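Local atomic coordinates of ArsC family reductase (Pseudomonas aeruginosa, PDB entry 1RW1), a protein that probably acts as a glutathione-dependent thiol reductase of the ArsC family, built on a thioredoxin fold. Residues 41-49 with 93-102. Sequence-based numbering, arbitrary orientation.
Sequences HLRRWCAEH and VLELGGRTLV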
loop_
_atom_site.group_PDB
_atom_site.type_symbol
_atom_site.label_atom_id
_atom_site.label_comp_id
_atom_site.label_asym_id
_atom_site.label_seq_id
_atom_site.Cartn_x
_atom_site.Cartn_y
_atom_site.Cartn_z
ATOM N N HIS A 41 6.933 -1.253 8.656
ATOM C CA HIS A 41 6.476 -0.614 7.432
ATOM C C HIS A 41 5.166 0.106 7.652
ATOM O O HIS A 41 4.990 1.251 7.257
ATOM C CB HIS A 41 6.266 -1.671 6.342
ATOM C CG HIS A 41 7.495 -1.983 5.603
ATOM N ND1 HIS A 41 8.386 -2.956 5.972
ATOM C CD2 HIS A 41 7.980 -1.405 4.481
ATOM C CE1 HIS A 41 9.345 -2.997 5.047
ATOM N NE2 HIS A 41 9.143 -2.034 4.165
ATOM N N LEU A 42 4.201 -0.595 8.241
ATOM C CA LEU A 42 2.878 -0.027 8.411
ATOM C C LEU A 42 2.895 1.232 9.261
ATOM O O LEU A 42 2.175 2.202 8.968
ATOM C CB LEU A 42 1.918 -1.044 8.996
ATOM C CG LEU A 42 1.670 -2.266 8.104
ATOM C CD1 LEU A 42 0.954 -3.333 8.883
ATOM C CD2 LEU A 42 0.870 -1.877 6.875
ATOM N N ARG A 43 3.699 1.247 10.315
ATOM C CA ARG A 43 3.817 2.442 11.149
ATOM C C ARG A 43 4.363 3.623 10.370
ATOM O O ARG A 43 3.891 4.747 10.543
ATOM C CB ARG A 43 4.731 2.165 12.338
ATOM C CG ARG A 43 4.110 1.324 13.395
ATOM C CD ARG A 43 5.101 0.819 14.413
ATOM N NE ARG A 43 4.371 0.213 15.523
ATOM C CZ ARG A 43 4.845 -0.739 16.316
ATOM N NH1 ARG A 43 6.067 -1.220 16.130
ATOM N NH2 ARG A 43 4.089 -1.216 17.301
ATOM N N ARG A 44 5.385 3.391 9.550
ATOM C CA ARG A 44 5.959 4.464 8.754
ATOM C C ARG A 44 4.956 5.009 7.734
ATOM O O ARG A 44 4.829 6.227 7.559
ATOM C CB ARG A 44 7.206 3.961 8.040
ATOM C CG ARG A 44 8.491 4.115 8.770
ATOM C CD ARG A 44 9.656 3.960 7.831
ATOM N NE ARG A 44 9.775 2.596 7.336
ATOM C CZ ARG A 44 9.538 2.224 6.084
ATOM N NH1 ARG A 44 9.172 3.108 5.164
ATOM N NH2 ARG A 44 9.658 0.957 5.758
ATOM N N TRP A 45 4.254 4.112 7.044
ATOM C CA TRP A 45 3.318 4.564 6.028
ATOM C C TRP A 45 2.175 5.346 6.662
ATOM O O TRP A 45 1.751 6.387 6.151
ATOM C CB TRP A 45 2.779 3.364 5.261
ATOM C CG TRP A 45 3.810 2.583 4.511
ATOM C CD1 TRP A 45 5.070 2.971 4.159
ATOM C CD2 TRP A 45 3.651 1.249 4.033
ATOM N NE1 TRP A 45 5.694 1.955 3.467
ATOM C CE2 TRP A 45 4.836 0.889 3.368
ATOM C CE3 TRP A 45 2.591 0.329 4.064
ATOM C CZ2 TRP A 45 4.993 -0.360 2.767
ATOM C CZ3 TRP A 45 2.751 -0.895 3.470
ATOM C CH2 TRP A 45 3.942 -1.231 2.822
ATOM N N CYS A 46 1.665 4.847 7.784
ATOM C CA CYS A 46 0.578 5.552 8.454
ATOM C C CYS A 46 1.039 6.902 9.021
ATOM O O CYS A 46 0.277 7.860 9.008
ATOM C CB CYS A 46 -0.019 4.713 9.581
ATOM S SG CYS A 46 -1.019 3.314 9.019
ATOM N N ALA A 47 2.271 6.985 9.506
ATOM C CA ALA A 47 2.784 8.255 9.998
ATOM C C ALA A 47 2.788 9.312 8.903
ATOM O O ALA A 47 2.532 10.492 9.166
ATOM C CB ALA A 47 4.185 8.053 10.551
ATOM N N GLU A 48 3.111 8.906 7.682
ATOM C CA GLU A 48 3.263 9.820 6.577
ATOM C C GLU A 48 1.940 10.180 5.905
ATOM O O GLU A 48 1.805 11.289 5.390
ATOM C CB GLU A 48 4.223 9.199 5.555
ATOM C CG GLU A 48 4.468 10.046 4.315
ATOM C CD GLU A 48 5.342 9.372 3.295
ATOM O OE1 GLU A 48 5.741 8.210 3.537
ATOM O OE2 GLU A 48 5.612 9.990 2.257
ATOM N N HIS A 49 0.984 9.250 5.894
ATOM C CA HIS A 49 -0.213 9.377 5.070
ATOM C C HIS A 49 -1.528 9.304 5.809
ATOM O O HIS A 49 -2.550 9.743 5.286
ATOM C CB HIS A 49 -0.251 8.281 3.999
ATOM C CG HIS A 49 0.818 8.416 2.982
ATOM N ND1 HIS A 49 0.743 9.307 1.938
ATOM C CD2 HIS A 49 1.975 7.740 2.836
ATOM C CE1 HIS A 49 1.837 9.191 1.207
ATOM N NE2 HIS A 49 2.594 8.240 1.725
ATOM N N VAL A 93 1.911 0.689 -2.670
ATOM C CA VAL A 93 2.744 1.666 -1.969
ATOM C C VAL A 93 4.060 1.696 -2.718
ATOM O O VAL A 93 4.612 0.645 -3.057
ATOM C CB VAL A 93 2.941 1.350 -0.481
ATOM C CG1 VAL A 93 3.852 2.376 0.166
ATOM C CG2 VAL A 93 1.610 1.296 0.235
ATOM N N LEU A 94 4.570 2.889 -3.009
ATOM C CA LEU A 94 5.832 3.044 -3.722
ATOM C C LEU A 94 6.756 3.872 -2.854
ATOM O O LEU A 94 6.454 5.037 -2.556
ATOM C CB LEU A 94 5.619 3.724 -5.062
ATOM C CG LEU A 94 6.889 4.056 -5.860
ATOM C CD1 LEU A 94 7.711 2.817 -6.210
ATOM C CD2 LEU A 94 6.510 4.805 -7.131
ATOM N N GLU A 95 7.874 3.271 -2.440
ATOM C CA GLU A 95 8.905 3.930 -1.641
ATOM C C GLU A 95 9.925 4.571 -2.557
ATOM O O GLU A 95 10.524 3.911 -3.390
ATOM C CB GLU A 95 9.496 2.945 -0.647
ATOM C CG GLU A 95 8.496 2.651 0.465
ATOM C CD GLU A 95 9.053 1.749 1.521
ATOM O OE1 GLU A 95 10.055 1.051 1.254
ATOM O OE2 GLU A 95 8.491 1.751 2.625
ATOM N N LEU A 96 10.087 5.872 -2.392
ATOM C CA LEU A 96 10.919 6.705 -3.245
ATOM C C LEU A 96 12.235 7.115 -2.583
ATOM O O LEU A 96 13.077 7.751 -3.203
ATOM C CB LEU A 96 10.155 7.983 -3.616
ATOM C CG LEU A 96 8.882 7.763 -4.427
ATOM C CD1 LEU A 96 8.037 9.018 -4.429
ATOM C CD2 LEU A 96 9.213 7.310 -5.830
ATOM N N GLY A 97 12.404 6.770 -1.319
ATOM C CA GLY A 97 13.575 7.188 -0.576
ATOM C C GLY A 97 13.155 7.977 0.650
ATOM O O GLY A 97 13.028 7.429 1.735
ATOM N N GLY A 98 12.904 9.262 0.485
ATOM C CA GLY A 98 12.469 10.069 1.609
ATOM C C GLY A 98 10.968 10.037 1.855
ATOM O O GLY A 98 10.494 10.570 2.863
ATOM N N ARG A 99 10.214 9.416 0.952
ATOM C CA ARG A 99 8.771 9.466 1.037
ATOM C C ARG A 99 8.143 8.382 0.199
ATOM O O ARG A 99 8.841 7.652 -0.510
ATOM C CB ARG A 99 8.274 10.837 0.596
ATOM C CG ARG A 99 8.592 11.207 -0.834
ATOM C CD ARG A 99 8.007 12.561 -1.237
ATOM N NE ARG A 99 8.172 12.857 -2.657
ATOM C CZ ARG A 99 7.202 12.791 -3.566
ATOM N NH1 ARG A 99 5.967 12.431 -3.224
ATOM N NH2 ARG A 99 7.471 13.080 -4.832
ATOM N N THR A 100 6.825 8.269 0.315
ATOM C CA THR A 100 6.099 7.215 -0.368
ATOM C C THR A 100 4.867 7.758 -1.072
ATOM O O THR A 100 4.313 8.801 -0.685
ATOM C CB THR A 100 5.671 6.078 0.586
ATOM O OG1 THR A 100 4.770 6.575 1.570
ATOM C CG2 THR A 100 6.843 5.549 1.361
ATOM N N LEU A 101 4.439 7.030 -2.099
ATOM C CA LEU A 101 3.159 7.267 -2.743
ATOM C C LEU A 101 2.239 6.087 -2.449
ATOM O O LEU A 101 2.646 4.939 -2.551
ATOM C CB LEU A 101 3.321 7.420 -4.250
ATOM C CG LEU A 101 4.126 8.636 -4.702
ATOM C CD1 LEU A 101 4.344 8.622 -6.201
ATOM C CD2 LEU A 101 3.441 9.922 -4.281
ATOM N N VAL A 102 0.995 6.382 -2.117
ATOM C CA VAL A 102 -0.026 5.376 -1.855
ATOM C C VAL A 102 -1.102 5.502 -2.927
ATOM O O VAL A 102 -1.634 6.575 -3.155
ATOM C CB VAL A 102 -0.640 5.554 -0.463
ATOM C CG1 VAL A 102 -1.728 4.497 -0.208
ATOM C CG2 VAL A 102 0.423 5.473 0.612
#
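Val93 of the strand 93-95 lays its CG1 over one face of the Trp45 indole, 3.8 Å from the centroid of the five-membered ring, a CH-pi contact in which one methyl of the beta-branched valine lies against the broad flat indole. Here the closing beta-hairpin of the thioredoxin fold, strands 93-95 and 100-102, meets helix 39-49, whose segment 41-49 runs nearly at right angles to both strands. Helix 106-113 packs against Leu94 and Leu101, whose side chains leave the hairpin away from helix 41-49.

Glu95, two residues on, again faces the helix. In the conformer described, one of two, its extended chain brings OE2 to the edge of the indole, where Trp45 NE1 donates a nearly straight bond of 2.9 Å in the ring plane (168°). Arg44 NH1 reaches the same oxygen at 3.0 Å from the opposite face of the carboxylate, forming a salt bridge. In this conformer two donors thus grip OE2, while OE1 is bonded to Tyr5 on the neighbouring strand; Arg44 is itself also paired with Glu40.

After the turn, Thr100 is held by two helix residues. Glu48 runs out fully extended, its CG turned away from its own amide nitrogen (chi1 179°), and so carries its carboxylate to the strand: OE2 takes Thr100 N at 2.9 Å through its syn lone pair, and OE1 accepts from Thr100 OG1, which lies well above the carboxylate plane, at 2.7 Å. The short hydroxyl of threonine serves well here, because it donates to Glu48 and also accepts from His49 NE2. Val102 finishes the interface, its CG2 lying over the His49 ring, 3.6 Å from the centroid, on the face opposite Glu48 CG.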